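Local coordinates for protein PHB depolymerase (Penicillium funiculosum, PDB 2D81) that hydrolyses the ester bonds of poly(3-hydroxybutyrate), using a circularly permuted alpha/beta-hydrolase fold whose pocket here holds a trimer of (R)-3-hydroxybutyrate, at residues 5-10 / 218-223; 209-214 / 255-260; 128-133 / 160-165; 137-142 / 155-160. All coordinates share one frame; numbering follows the deposited sequence.

Interaction 1: residues 5-10 / 218-223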
loop_
_atom_site.group_PDB
_atom_site.type_symbol
_atom_site.label_atom_id
_atom_site.label_comp_id
_atom_site.label_asym_id
_atom_site.label_seq_id
_atom_site.Cartn_x
_atom_site.Cartn_y
_atom_site.Cartn_z
ATOM N N ALA A 5 20.477 -5.881 2.451
ATOM C CA ALA A 5 20.023 -5.976 3.830
ATOM C C ALA A 5 20.432 -4.697 4.552
ATOM O O ALA A 5 21.557 -4.216 4.391
ATOM C CB ALA A 5 20.657 -7.187 4.511
ATOM N N PHE A 6 19.515 -4.145 5.338
ATOM C CA PHE A 6 19.793 -2.936 6.103
ATOM C C PHE A 6 19.568 -3.158 7.593
ATOM O O PHE A 6 18.988 -4.165 8.000
ATOM C CB PHE A 6 18.912 -1.783 5.616
ATOM C CG PHE A 6 19.266 -1.286 4.245
ATOM C CD1 PHE A 6 18.697 -1.858 3.113
ATOM C CD2 PHE A 6 20.184 -0.256 4.088
ATOM C CE1 PHE A 6 19.041 -1.407 1.839
ATOM C CE2 PHE A 6 20.534 0.202 2.820
ATOM C CZ PHE A 6 19.961 -0.374 1.694
ATOM N N ASN A 7 20.035 -2.217 8.408
ATOM C CA ASN A 7 19.824 -2.306 9.842
ATOM C C ASN A 7 18.441 -1.762 10.156
ATOM O O ASN A 7 18.286 -0.624 10.607
ATOM C CB ASN A 7 20.890 -1.513 10.603
ATOM C CG ASN A 7 20.807 -1.726 12.102
ATOM O OD1 ASN A 7 20.019 -2.544 12.578
ATOM N ND2 ASN A 7 21.627 -1.000 12.853
ATOM N N VAL A 8 17.436 -2.588 9.895
ATOM C CA VAL A 8 16.046 -2.218 10.126
ATOM C C VAL A 8 15.438 -3.163 11.149
ATOM O O VAL A 8 15.538 -4.383 11.014
ATOM C CB VAL A 8 15.229 -2.301 8.819
ATOM C CG1 VAL A 8 13.756 -2.044 9.108
ATOM C CG2 VAL A 8 15.756 -1.286 7.811
ATOM N N ASN A 9 14.811 -2.602 12.176
ATOM C CA ASN A 9 14.163 -3.427 13.185
ATOM C C ASN A 9 12.927 -4.084 12.579
ATOM O O ASN A 9 12.059 -3.404 12.036
ATOM C CB ASN A 9 13.753 -2.586 14.393
ATOM C CG ASN A 9 13.483 -3.436 15.620
ATOM O OD1 ASN A 9 12.857 -4.491 15.527
ATOM N ND2 ASN A 9 13.951 -2.980 16.777
ATOM N N PRO A 10 12.834 -5.422 12.660
ATOM C CA PRO A 10 11.681 -6.140 12.107
ATOM C C PRO A 10 10.359 -5.720 12.748
ATOM O O PRO A 10 9.289 -5.966 12.193
ATOM C CB PRO A 10 12.017 -7.604 12.392
ATOM C CG PRO A 10 13.519 -7.617 12.369
ATOM C CD PRO A 10 13.858 -6.366 13.140
ATOM N N ALA A 218 24.859 2.112 10.886
ATOM C CA ALA A 218 25.240 2.535 12.231
ATOM C C ALA A 218 23.997 2.886 13.044
ATOM O O ALA A 218 24.014 2.850 14.276
ATOM C CB ALA A 218 26.173 3.736 12.159
ATOM N N THR A 219 22.921 3.220 12.339
ATOM C CA THR A 219 21.673 3.637 12.969
ATOM C C THR A 219 20.549 2.672 12.601
ATOM O O THR A 219 20.406 2.289 11.440
ATOM C CB THR A 219 21.275 5.054 12.509
ATOM O OG1 THR A 219 22.304 5.981 12.875
ATOM C CG2 THR A 219 19.961 5.477 13.149
ATOM N N VAL A 220 19.754 2.277 13.592
ATOM C CA VAL A 220 18.602 1.423 13.336
ATOM C C VAL A 220 17.501 2.217 12.647
ATOM O O VAL A 220 17.125 3.298 13.097
ATOM C CB VAL A 220 18.050 0.824 14.640
ATOM C CG1 VAL A 220 16.800 0.001 14.350
ATOM C CG2 VAL A 220 19.110 -0.052 15.288
ATOM N N CYS A 221 16.992 1.669 11.550
ATOM C CA CYS A 221 15.979 2.343 10.750
ATOM C C CYS A 221 14.670 1.566 10.738
ATOM O O CYS A 221 14.633 0.386 11.088
ATOM C CB CYS A 221 16.509 2.545 9.324
ATOM S SG CYS A 221 17.754 3.878 9.276
ATOM N N SER A 222 13.592 2.245 10.360
ATOM C CA SER A 222 12.305 1.597 10.148
ATOM C C SER A 222 12.077 1.381 8.657
ATOM O O SER A 222 12.878 1.818 7.833
ATOM C CB SER A 222 11.176 2.454 10.722
ATOM O OG SER A 222 11.180 3.754 10.152
ATOM N N LEU A 223 10.975 0.718 8.317
ATOM C CA LEU A 223 10.663 0.424 6.925
ATOM C C LEU A 223 9.172 0.590 6.649
ATOM O O LEU A 223 8.334 -0.036 7.303
ATOM C CB LEU A 223 11.084 -1.007 6.583
ATOM C CG LEU A 223 10.674 -1.541 5.203
ATOM C CD1 LEU A 223 11.380 -0.767 4.100
ATOM C CD2 LEU A 223 11.028 -3.021 5.113
#
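Strand 8-9 adds a short parallel pairing to the start of strand 221-227, an inner strand of the main sheet of this circularly permuted alpha/beta-hydrolase fold, and Val8 and Cys221 are its bridging pair. Two backbone hydrogen bonds straddle Val8: Cys221 N donates to Asn7 O at 2.8 Å, and Asn9 N gives a longer bond to Cys221 O at 3.2 Å. The same Cys221 O lies 3.1 Å from Val8 CA, a CA-H...O contact beside the second bond. Above these bonds Val8 spreads its two methyls. CG1, anti to the backbone N (chi1 174°), reaches Leu223 CB at 3.8 Å, the two side chains crossing at about a right angle, while CG2 turns to Cys221 CB. Val220 faces the neighbours of Val8 instead, laying CG1 on Asn9 CB and CG2 on the amide of Asn7, with ND2 3.6 Å from CG2. That amide has polar partners of its own: ND2 bonds to Gly217 O and OD1 receives the backbone N of the C-terminal Gln318. An alanine in place of Asn7 would probably leave Gly217 O and Gln318 N without these mates and open a gap beside the Val220 methyl. Asn7 is also the centre of an inverse gamma turn, whose bond from Val8 N to Phe6 O is weak. Around the pair, Val8 packs on Ile257 of strand 256-260 and on Ile313 and Val314 of helix 301-314, Phe6 reaches Leu208 and Val210 of strand 205-210, and the disulfide from Cys221 to Cys214 ties the strand to helix 212-215.

Interaction 2: residues 209-214 / 255-260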
loop_
_atom_site.group_PDB
_atom_site.type_symbol
_atom_site.label_atom_id
_atom_site.label_comp_id
_atom_site.label_asym_id
_atom_site.label_seq_id
_atom_site.Cartn_x
_atom_site.Cartn_y
_atom_site.Cartn_z
ATOM N N TYR A 209 13.752 4.130 -1.339
ATOM C CA TYR A 209 14.439 5.337 -0.911
ATOM C C TYR A 209 15.169 5.089 0.397
ATOM O O TYR A 209 14.565 4.655 1.381
ATOM C CB TYR A 209 13.462 6.498 -0.720
ATOM C CG TYR A 209 14.176 7.737 -0.245
ATOM C CD1 TYR A 209 15.081 8.397 -1.075
ATOM C CD2 TYR A 209 14.033 8.189 1.065
ATOM C CE1 TYR A 209 15.836 9.470 -0.610
ATOM C CE2 TYR A 209 14.786 9.265 1.544
ATOM C CZ TYR A 209 15.686 9.895 0.697
ATOM O OH TYR A 209 16.450 10.940 1.158
ATOM N N VAL A 210 16.469 5.370 0.404
ATOM C CA VAL A 210 17.297 5.149 1.585
ATOM C C VAL A 210 17.934 6.454 2.050
ATOM O O VAL A 210 18.825 6.987 1.387
ATOM C CB VAL A 210 18.428 4.130 1.297
ATOM C CG1 VAL A 210 19.290 3.938 2.540
ATOM C CG2 VAL A 210 17.834 2.795 0.861
ATOM N N PRO A 211 17.479 6.991 3.194
ATOM C CA PRO A 211 18.037 8.240 3.726
ATOM C C PRO A 211 19.517 8.039 4.028
ATOM O O PRO A 211 19.961 6.910 4.226
ATOM C CB PRO A 211 17.226 8.467 5.002
ATOM C CG PRO A 211 15.915 7.803 4.697
ATOM C CD PRO A 211 16.352 6.529 4.022
ATOM N N GLN A 212 20.280 9.126 4.070
ATOM C CA GLN A 212 21.704 9.027 4.379
ATOM C C GLN A 212 21.931 8.271 5.686
ATOM O O GLN A 212 22.858 7.466 5.796
ATOM C CB GLN A 212 22.324 10.424 4.475
ATOM C CG GLN A 212 23.804 10.416 4.836
ATOM C CD GLN A 212 24.637 9.613 3.855
ATOM O OE1 GLN A 212 24.661 9.905 2.659
ATOM N NE2 GLN A 212 25.328 8.594 4.358
ATOM N N SER A 213 21.077 8.523 6.674
ATOM C CA SER A 213 21.257 7.944 8.001
ATOM C C SER A 213 21.121 6.424 8.003
ATOM O O SER A 213 21.667 5.754 8.878
ATOM C CB SER A 213 20.249 8.546 8.982
ATOM O OG SER A 213 18.922 8.271 8.571
ATOM N N CYS A 214 20.393 5.879 7.030
ATOM C CA CYS A 214 20.165 4.436 6.974
ATOM C C CYS A 214 21.201 3.701 6.129
ATOM O O CYS A 214 21.224 2.471 6.103
ATOM C CB CYS A 214 18.750 4.135 6.446
ATOM S SG CYS A 214 17.461 4.853 7.513
ATOM N N ASN A 255 14.954 8.325 9.913
ATOM C CA ASN A 255 15.637 7.035 9.856
ATOM C C ASN A 255 14.713 5.965 9.298
ATOM O O ASN A 255 14.593 4.879 9.863
ATOM C CB ASN A 255 16.107 6.616 11.249
ATOM C CG ASN A 255 17.068 7.609 11.863
ATOM O OD1 ASN A 255 18.043 8.014 11.233
ATOM N ND2 ASN A 255 16.805 7.999 13.105
ATOM N N MET A 256 14.054 6.285 8.191
ATOM C CA MET A 256 13.055 5.395 7.614
ATOM C C MET A 256 13.377 5.118 6.149
ATOM O O MET A 256 13.625 6.042 5.377
ATOM C CB MET A 256 11.668 6.033 7.725
ATOM C CG MET A 256 10.522 5.138 7.287
ATOM S SD MET A 256 8.956 6.024 7.332
ATOM C CE MET A 256 8.771 6.275 9.121
ATOM N N ILE A 257 13.380 3.841 5.779
ATOM C CA ILE A 257 13.486 3.442 4.381
ATOM C C ILE A 257 12.075 3.277 3.811
ATOM O O ILE A 257 11.188 2.749 4.480
ATOM C CB ILE A 257 14.257 2.105 4.252
ATOM C CG1 ILE A 257 15.707 2.301 4.715
ATOM C CG2 ILE A 257 14.215 1.603 2.814
ATOM C CD1 ILE A 257 16.532 1.017 4.721
ATOM N N ILE A 258 11.862 3.752 2.588
ATOM C CA ILE A 258 10.593 3.520 1.905
ATOM C C ILE A 258 10.831 2.551 0.754
ATOM O O ILE A 258 11.603 2.842 -0.159
ATOM C CB ILE A 258 9.997 4.824 1.315
ATOM C CG1 ILE A 258 9.948 5.930 2.376
ATOM C CG2 ILE A 258 8.600 4.548 0.779
ATOM C CD1 ILE A 258 9.024 5.649 3.549
ATOM N N LEU A 259 10.172 1.396 0.799
ATOM C CA LEU A 259 10.273 0.417 -0.281
ATOM C C LEU A 259 9.131 0.619 -1.268
ATOM O O LEU A 259 7.968 0.707 -0.869
ATOM C CB LEU A 259 10.218 -1.005 0.285
ATOM C CG LEU A 259 10.103 -2.164 -0.712
ATOM C CD1 LEU A 259 11.357 -2.233 -1.585
ATOM C CD2 LEU A 259 9.916 -3.472 0.050
ATOM N N TYR A 260 9.472 0.704 -2.552
ATOM C CA TYR A 260 8.476 0.907 -3.605
ATOM C C TYR A 260 8.445 -0.251 -4.602
ATOM O O TYR A 260 9.104 -0.193 -5.640
ATOM C CB TYR A 260 8.757 2.193 -4.400
ATOM C CG TYR A 260 8.692 3.488 -3.622
ATOM C CD1 TYR A 260 9.841 4.045 -3.051
ATOM C CD2 TYR A 260 7.488 4.176 -3.485
ATOM C CE1 TYR A 260 9.787 5.263 -2.367
ATOM C CE2 TYR A 260 7.424 5.391 -2.802
ATOM C CZ TYR A 260 8.574 5.928 -2.247
ATOM O OH TYR A 260 8.509 7.127 -1.572
HETATM O O HOH W 1 16.916 10.051 8.622
#
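Ser213 and Asn255 meet through their side chains at one end of this contact, and Tyr209 and Ile258 through their backbones at the other. Ser213 OG donates to Asn255 OD1 at 2.8 Å, in the carbonyl plane and on a lone pair. Set between the backbone N and the carbonyl carbon (chi1 61°), OG also accepts a bond from a water that takes the N-H of Asn255, so the serine holds the side chain directly and the backbone N through the water. At the strand end, Tyr209 N donates to Ile258 O at 2.8 Å and Ile258 N to Tyr209 O at 3.1 Å, an antiparallel hydrogen-bonded pair. Between these ends apolar side chains pack on one another and on backbone carbonyls. Ile257 CG1 lies 4.0 Å from Cys214 CB, its CG2 lies 3.4 Å from Tyr209 O, and Pro211 CG is only 3.0 Å from Met256 O, which is buried here without a hydrogen-bond partner. Cys214 SG sits 3.5 Å from Asn255 C. Tyr209 CB stands at the edge of the Tyr260 ring, while Ile258 CG2 lies over one face, offset toward the rim.

Further out, Tyr209 OH is held by Asp252 and by the backbone N of Gly186, and Tyr260 OH by Asn248, which ties both rings to the region of helix 247-251. The arrangement is an antiparallel strand pair in the mixed central sheet of an alpha/beta hydrolase, where strand 205-210 leads through Pro211 into the short, weakly bonded helical turn that follows.

Interaction 3: residues 128-133 / 160-165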
loop_
_atom_site.group_PDB
_atom_site.type_symbol
_atom_site.label_atom_id
_atom_site.label_comp_id
_atom_site.label_asym_id
_atom_site.label_seq_id
_atom_site.Cartn_x
_atom_site.Cartn_y
_atom_site.Cartn_z
ATOM N N VAL A 128 -9.813 9.569 7.651
ATOM C CA VAL A 128 -9.826 10.956 7.201
ATOM C C VAL A 128 -10.498 11.099 5.839
ATOM O O VAL A 128 -10.248 10.312 4.920
ATOM C CB VAL A 128 -8.391 11.513 7.108
ATOM C CG1 VAL A 128 -8.413 12.946 6.603
ATOM C CG2 VAL A 128 -7.722 11.436 8.470
ATOM N N THR A 129 -11.356 12.108 5.716
ATOM C CA THR A 129 -11.944 12.457 4.431
ATOM C C THR A 129 -11.498 13.859 4.038
ATOM O O THR A 129 -11.640 14.802 4.815
ATOM C CB THR A 129 -13.488 12.428 4.491
ATOM O OG1 THR A 129 -13.925 11.119 4.882
ATOM C CG2 THR A 129 -14.084 12.770 3.132
ATOM N N THR A 130 -10.950 13.992 2.836
ATOM C CA THR A 130 -10.637 15.312 2.300
ATOM C C THR A 130 -11.774 15.765 1.397
ATOM O O THR A 130 -12.067 15.138 0.378
ATOM C CB THR A 130 -9.323 15.300 1.499
ATOM O OG1 THR A 130 -8.232 15.009 2.382
ATOM C CG2 THR A 130 -9.085 16.649 0.836
ATOM N N THR A 131 -12.418 16.859 1.787
ATOM C CA THR A 131 -13.565 17.379 1.057
ATOM C C THR A 131 -13.156 17.839 -0.338
ATOM O O THR A 131 -12.248 18.657 -0.485
ATOM C CB THR A 131 -14.196 18.569 1.809
ATOM O OG1 THR A 131 -14.623 18.138 3.110
ATOM C CG2 THR A 131 -15.392 19.109 1.039
ATOM N N GLY A 132 -13.827 17.309 -1.356
ATOM C CA GLY A 132 -13.594 17.771 -2.713
ATOM C C GLY A 132 -12.557 16.987 -3.497
ATOM O O GLY A 132 -12.448 17.144 -4.715
ATOM N N ALA A 133 -11.793 16.140 -2.813
ATOM C CA ALA A 133 -10.753 15.359 -3.477
ATOM C C ALA A 133 -11.362 14.191 -4.246
ATOM O O ALA A 133 -12.287 13.533 -3.766
ATOM C CB ALA A 133 -9.748 14.845 -2.448
ATOM N N CYS A 160 -3.659 18.228 -3.146
ATOM C CA CYS A 160 -4.985 18.289 -2.543
ATOM C C CYS A 160 -4.983 19.150 -1.286
ATOM O O CYS A 160 -5.915 19.085 -0.484
ATOM C CB CYS A 160 -5.467 16.885 -2.176
ATOM S SG CYS A 160 -5.746 15.767 -3.587
ATOM N N ASN A 161 -3.932 19.946 -1.118
ATOM C CA ASN A 161 -3.768 20.754 0.086
ATOM C C ASN A 161 -3.888 19.857 1.315
ATOM O O ASN A 161 -4.431 20.252 2.349
ATOM C CB ASN A 161 -4.824 21.865 0.130
ATOM C CG ASN A 161 -4.593 22.847 1.267
ATOM O OD1 ASN A 161 -3.476 23.324 1.473
ATOM N ND2 ASN A 161 -5.652 23.160 2.001
ATOM N N TYR A 162 -3.381 18.637 1.183
ATOM C CA TYR A 162 -3.365 17.682 2.283
ATOM C C TYR A 162 -2.188 16.734 2.117
ATOM O O TYR A 162 -2.081 16.029 1.114
ATOM C CB TYR A 162 -4.671 16.886 2.320
ATOM C CG TYR A 162 -4.714 15.828 3.402
ATOM C CD1 TYR A 162 -4.677 14.470 3.079
ATOM C CD2 TYR A 162 -4.805 16.185 4.746
ATOM C CE1 TYR A 162 -4.736 13.486 4.079
ATOM C CE2 TYR A 162 -4.862 15.213 5.750
ATOM C CZ TYR A 162 -4.830 13.871 5.411
ATOM O OH TYR A 162 -4.902 12.920 6.407
ATOM N N ASP A 163 -1.307 16.734 3.110
ATOM C CA ASP A 163 -0.122 15.889 3.102
ATOM C C ASP A 163 -0.503 14.474 3.530
ATOM O O ASP A 163 -0.404 14.125 4.705
ATOM C CB ASP A 163 0.923 16.466 4.061
ATOM C CG ASP A 163 2.229 15.687 4.053
ATOM O OD1 ASP A 163 3.114 16.023 4.864
ATOM O OD2 ASP A 163 2.377 14.748 3.242
ATOM N N GLY A 164 -0.947 13.669 2.567
ATOM C CA GLY A 164 -1.405 12.325 2.872
ATOM C C GLY A 164 -0.304 11.408 3.366
ATOM O O GLY A 164 -0.503 10.662 4.325
ATOM N N ALA A 165 0.851 11.455 2.711
ATOM C CA ALA A 165 1.973 10.608 3.102
ATOM C C ALA A 165 2.358 10.900 4.544
ATOM O O ALA A 165 2.556 9.984 5.344
ATOM C CB ALA A 165 3.166 10.849 2.176
#
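Thr130 and Tyr162 lie on backbones that do not pair: strand 125-130 ends here, and the chain from Cys160 to Asp163 passes it with CA atoms 7.6 Å apart at these two residues. Past the strand, residues 130 to 133 form a type II beta turn with Gly132 at its third position, closed by a weak bond from Ala133 N to Thr130 O. On the other segment Asp163 is the N-cap of helix 164-173, its OD2 accepting from Gly166 N.

The Tyr162 ring carries the contact. An anti chi1 (178°) places CG, and with it the ring, toward strand 125-130. Thr130 OG1 comes over one face, 3.7 Å from CD1, while its own hydrogen bond is with Trp96 NE1. Strand 125-130 is an outermost strand of the main sheet of the alpha/beta-hydrolase fold, and Tyr162 covers it at its C-terminal end. Val128 meets Tyr162 tip to tip, with CG1 3.5 Å from OH and 3.9 Å from CZ, an oblique approach. The phenol oxygen bonds to Tyr94 OH, and the ring meets that of Trp96 with planes about 10° apart, both partners in strand 92-98. Near the turn, Ala133 CB touches Cys160 SG at 4.3 Å, beside the disulfide to Cys149.

Interaction 4: residues 137-142 / 155-160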
loop_
_atom_site.group_PDB
_atom_site.type_symbol
_atom_site.label_atom_id
_atom_site.label_comp_id
_atom_site.label_asym_id
_atom_site.label_seq_id
_atom_site.Cartn_x
_atom_site.Cartn_y
_atom_site.Cartn_z
ATOM N N PHE A 137 -3.806 10.484 -5.435
ATOM C CA PHE A 137 -3.014 10.498 -4.208
ATOM C C PHE A 137 -2.923 11.928 -3.684
ATOM O O PHE A 137 -2.471 12.822 -4.391
ATOM C CB PHE A 137 -1.601 9.965 -4.450
ATOM C CG PHE A 137 -0.884 9.601 -3.183
ATOM C CD1 PHE A 137 -0.873 8.286 -2.729
ATOM C CD2 PHE A 137 -0.282 10.583 -2.405
ATOM C CE1 PHE A 137 -0.277 7.957 -1.519
ATOM C CE2 PHE A 137 0.318 10.262 -1.188
ATOM C CZ PHE A 137 0.318 8.942 -0.745
ATOM N N PRO A 138 -3.341 12.156 -2.428
ATOM C CA PRO A 138 -3.302 13.495 -1.830
ATOM C C PRO A 138 -1.940 13.942 -1.293
ATOM O O PRO A 138 -1.386 13.316 -0.390
ATOM C CB PRO A 138 -4.341 13.397 -0.722
ATOM C CG PRO A 138 -4.131 11.991 -0.226
ATOM C CD PRO A 138 -3.987 11.189 -1.517
ATOM N N THR A 139 -1.419 15.037 -1.842
ATOM C CA THR A 139 -0.234 15.680 -1.274
ATOM C C THR A 139 -0.541 17.153 -1.018
ATOM O O THR A 139 -1.649 17.616 -1.285
ATOM C CB THR A 139 0.971 15.590 -2.224
ATOM O OG1 THR A 139 0.866 16.599 -3.236
ATOM C CG2 THR A 139 1.012 14.225 -2.896
ATOM N N ASP A 140 0.438 17.891 -0.503
ATOM C CA ASP A 140 0.247 19.322 -0.294
ATOM C C ASP A 140 1.283 20.141 -1.052
ATOM O O ASP A 140 1.597 21.267 -0.674
ATOM C CB ASP A 140 0.296 19.648 1.202
ATOM C CG ASP A 140 1.673 19.450 1.805
ATOM O OD1 ASP A 140 2.451 18.617 1.286
ATOM O OD2 ASP A 140 1.972 20.124 2.815
ATOM N N PHE A 141 1.808 19.572 -2.130
ATOM C CA PHE A 141 2.735 20.298 -2.985
ATOM C C PHE A 141 2.515 19.987 -4.461
ATOM O O PHE A 141 1.848 19.013 -4.815
ATOM C CB PHE A 141 4.182 19.993 -2.572
ATOM C CG PHE A 141 4.568 18.544 -2.697
ATOM C CD1 PHE A 141 5.267 18.091 -3.812
ATOM C CD2 PHE A 141 4.244 17.633 -1.695
ATOM C CE1 PHE A 141 5.643 16.751 -3.927
ATOM C CE2 PHE A 141 4.615 16.292 -1.801
ATOM C CZ PHE A 141 5.316 15.852 -2.920
ATOM N N ASN A 142 3.070 20.838 -5.318
ATOM C CA ASN A 142 2.853 20.744 -6.755
ATOM C C ASN A 142 3.911 19.861 -7.409
ATOM O O ASN A 142 4.820 20.351 -8.085
ATOM C CB ASN A 142 2.878 22.148 -7.367
ATOM C CG ASN A 142 1.699 22.993 -6.929
ATOM O OD1 ASN A 142 1.789 24.221 -6.856
ATOM N ND2 ASN A 142 0.578 22.340 -6.645
ATOM N N PRO A 155 -1.104 11.610 -13.564
ATOM C CA PRO A 155 -0.585 10.432 -12.858
ATOM C C PRO A 155 -1.342 10.015 -11.594
ATOM O O PRO A 155 -0.864 9.167 -10.841
ATOM C CB PRO A 155 0.840 10.849 -12.540
ATOM C CG PRO A 155 0.641 12.284 -12.147
ATOM C CD PRO A 155 -0.302 12.803 -13.230
ATOM N N TYR A 156 -2.509 10.609 -11.366
ATOM C CA TYR A 156 -3.286 10.358 -10.155
ATOM C C TYR A 156 -2.493 10.691 -8.891
ATOM O O TYR A 156 -2.551 9.978 -7.890
ATOM C CB TYR A 156 -3.760 8.900 -10.116
ATOM C CG TYR A 156 -4.534 8.509 -11.353
ATOM C CD1 TYR A 156 -3.898 7.905 -12.434
ATOM C CD2 TYR A 156 -5.898 8.781 -11.458
ATOM C CE1 TYR A 156 -4.595 7.578 -13.590
ATOM C CE2 TYR A 156 -6.606 8.462 -12.612
ATOM C CZ TYR A 156 -5.947 7.860 -13.673
ATOM O OH TYR A 156 -6.632 7.538 -14.821
ATOM N N ILE A 157 -1.749 11.788 -8.959
ATOM C CA ILE A 157 -1.071 12.359 -7.798
ATOM C C ILE A 157 -1.319 13.864 -7.865
ATOM O O ILE A 157 -1.100 14.481 -8.905
ATOM C CB ILE A 157 0.452 12.104 -7.857
ATOM C CG1 ILE A 157 0.729 10.606 -8.004
ATOM C CG2 ILE A 157 1.116 12.644 -6.597
ATOM C CD1 ILE A 157 2.184 10.289 -8.306
ATOM N N SER A 158 -1.777 14.452 -6.765
ATOM C CA SER A 158 -2.295 15.818 -6.809
ATOM C C SER A 158 -1.857 16.655 -5.620
ATOM O O SER A 158 -1.503 16.126 -4.565
ATOM C CB SER A 158 -3.827 15.804 -6.847
ATOM O OG SER A 158 -4.318 15.071 -7.954
ATOM N N ASN A 159 -1.898 17.971 -5.794
ATOM C CA ASN A 159 -1.872 18.871 -4.651
ATOM C C ASN A 159 -3.304 19.019 -4.152
ATOM O O ASN A 159 -4.076 19.817 -4.683
ATOM C CB ASN A 159 -1.323 20.243 -5.047
ATOM C CG ASN A 159 -1.096 21.146 -3.846
ATOM O OD1 ASN A 159 -1.682 20.942 -2.784
ATOM N ND2 ASN A 159 -0.250 22.160 -4.016
ATOM N N CYS A 160 -3.659 18.228 -3.146
ATOM C CA CYS A 160 -4.985 18.289 -2.543
ATOM C C CYS A 160 -4.983 19.150 -1.286
ATOM O O CYS A 160 -5.915 19.085 -0.484
ATOM C CB CYS A 160 -5.467 16.885 -2.176
ATOM S SG CYS A 160 -5.746 15.767 -3.587
#
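Thr139 turns its side chain onto Ser158, CB lying 3.4 Å from Ser158 O. From there OG1, between the backbone N and the carbonyl carbon (chi1 80°), donates to Ser158 O at 2.8 Å from above the carbonyl plane, and CG2 passes the same oxygen and packs against Ile157 CG2 at 4.0 Å. Thr139 N donates to Ser158 O at 2.9 Å, giving it two bonds from one residue. OG1 also accepts a weak bond from Phe141 N and lies over one face of the Phe141 ring, offset toward its rim. A valine in its place would probably leave Ser158 O with a single bond from this residue and Phe141 N without the acceptor of its weak bond.

Backbone bonds make a two-stranded parallel sheet: Phe137 N donates to Tyr156 O at 2.8 Å, Ser158 N to Phe137 O at 3.0 Å, and Cys160 N to Thr139 O at 2.8 Å. Pro138 CB rests on Cys160 CB at 3.9 Å. Strands 137-139 and 157-159 run 32° apart, in a sheet separate from the main one. Beyond it, the backbones of Pro138 and Thr139 bond to Gly164 and Tyr162, joining the pair to the start of helix 164-173, and Asp140 forms a salt bridge with Arg179.

How the interactions relate
Interactions 1 and 2 meet side by side on one flank of the main sheet, their centres 9 Å apart: the Cys221 SG to Cys214 SG disulfide (2.0 Å) joins them, and Ser222 N lies 2.9 Å from Asn255 O, a probable hydrogen bond where strands 221-227 and 256-260 begin side by side. Interactions 3 and 4 form a second cluster, also with centres 9 Å apart; they share Cys160, and Asp163 CB packs on Asp140 CG at 3.8 Å. The centres of interactions 1 and 4 are about 29 Å apart, which separates the clusters. The second is nearer the bound trimer: the Tyr156 side chain lies about 7 Å from it, and His135 of its pocket falls between segments 128-133 and 137-142.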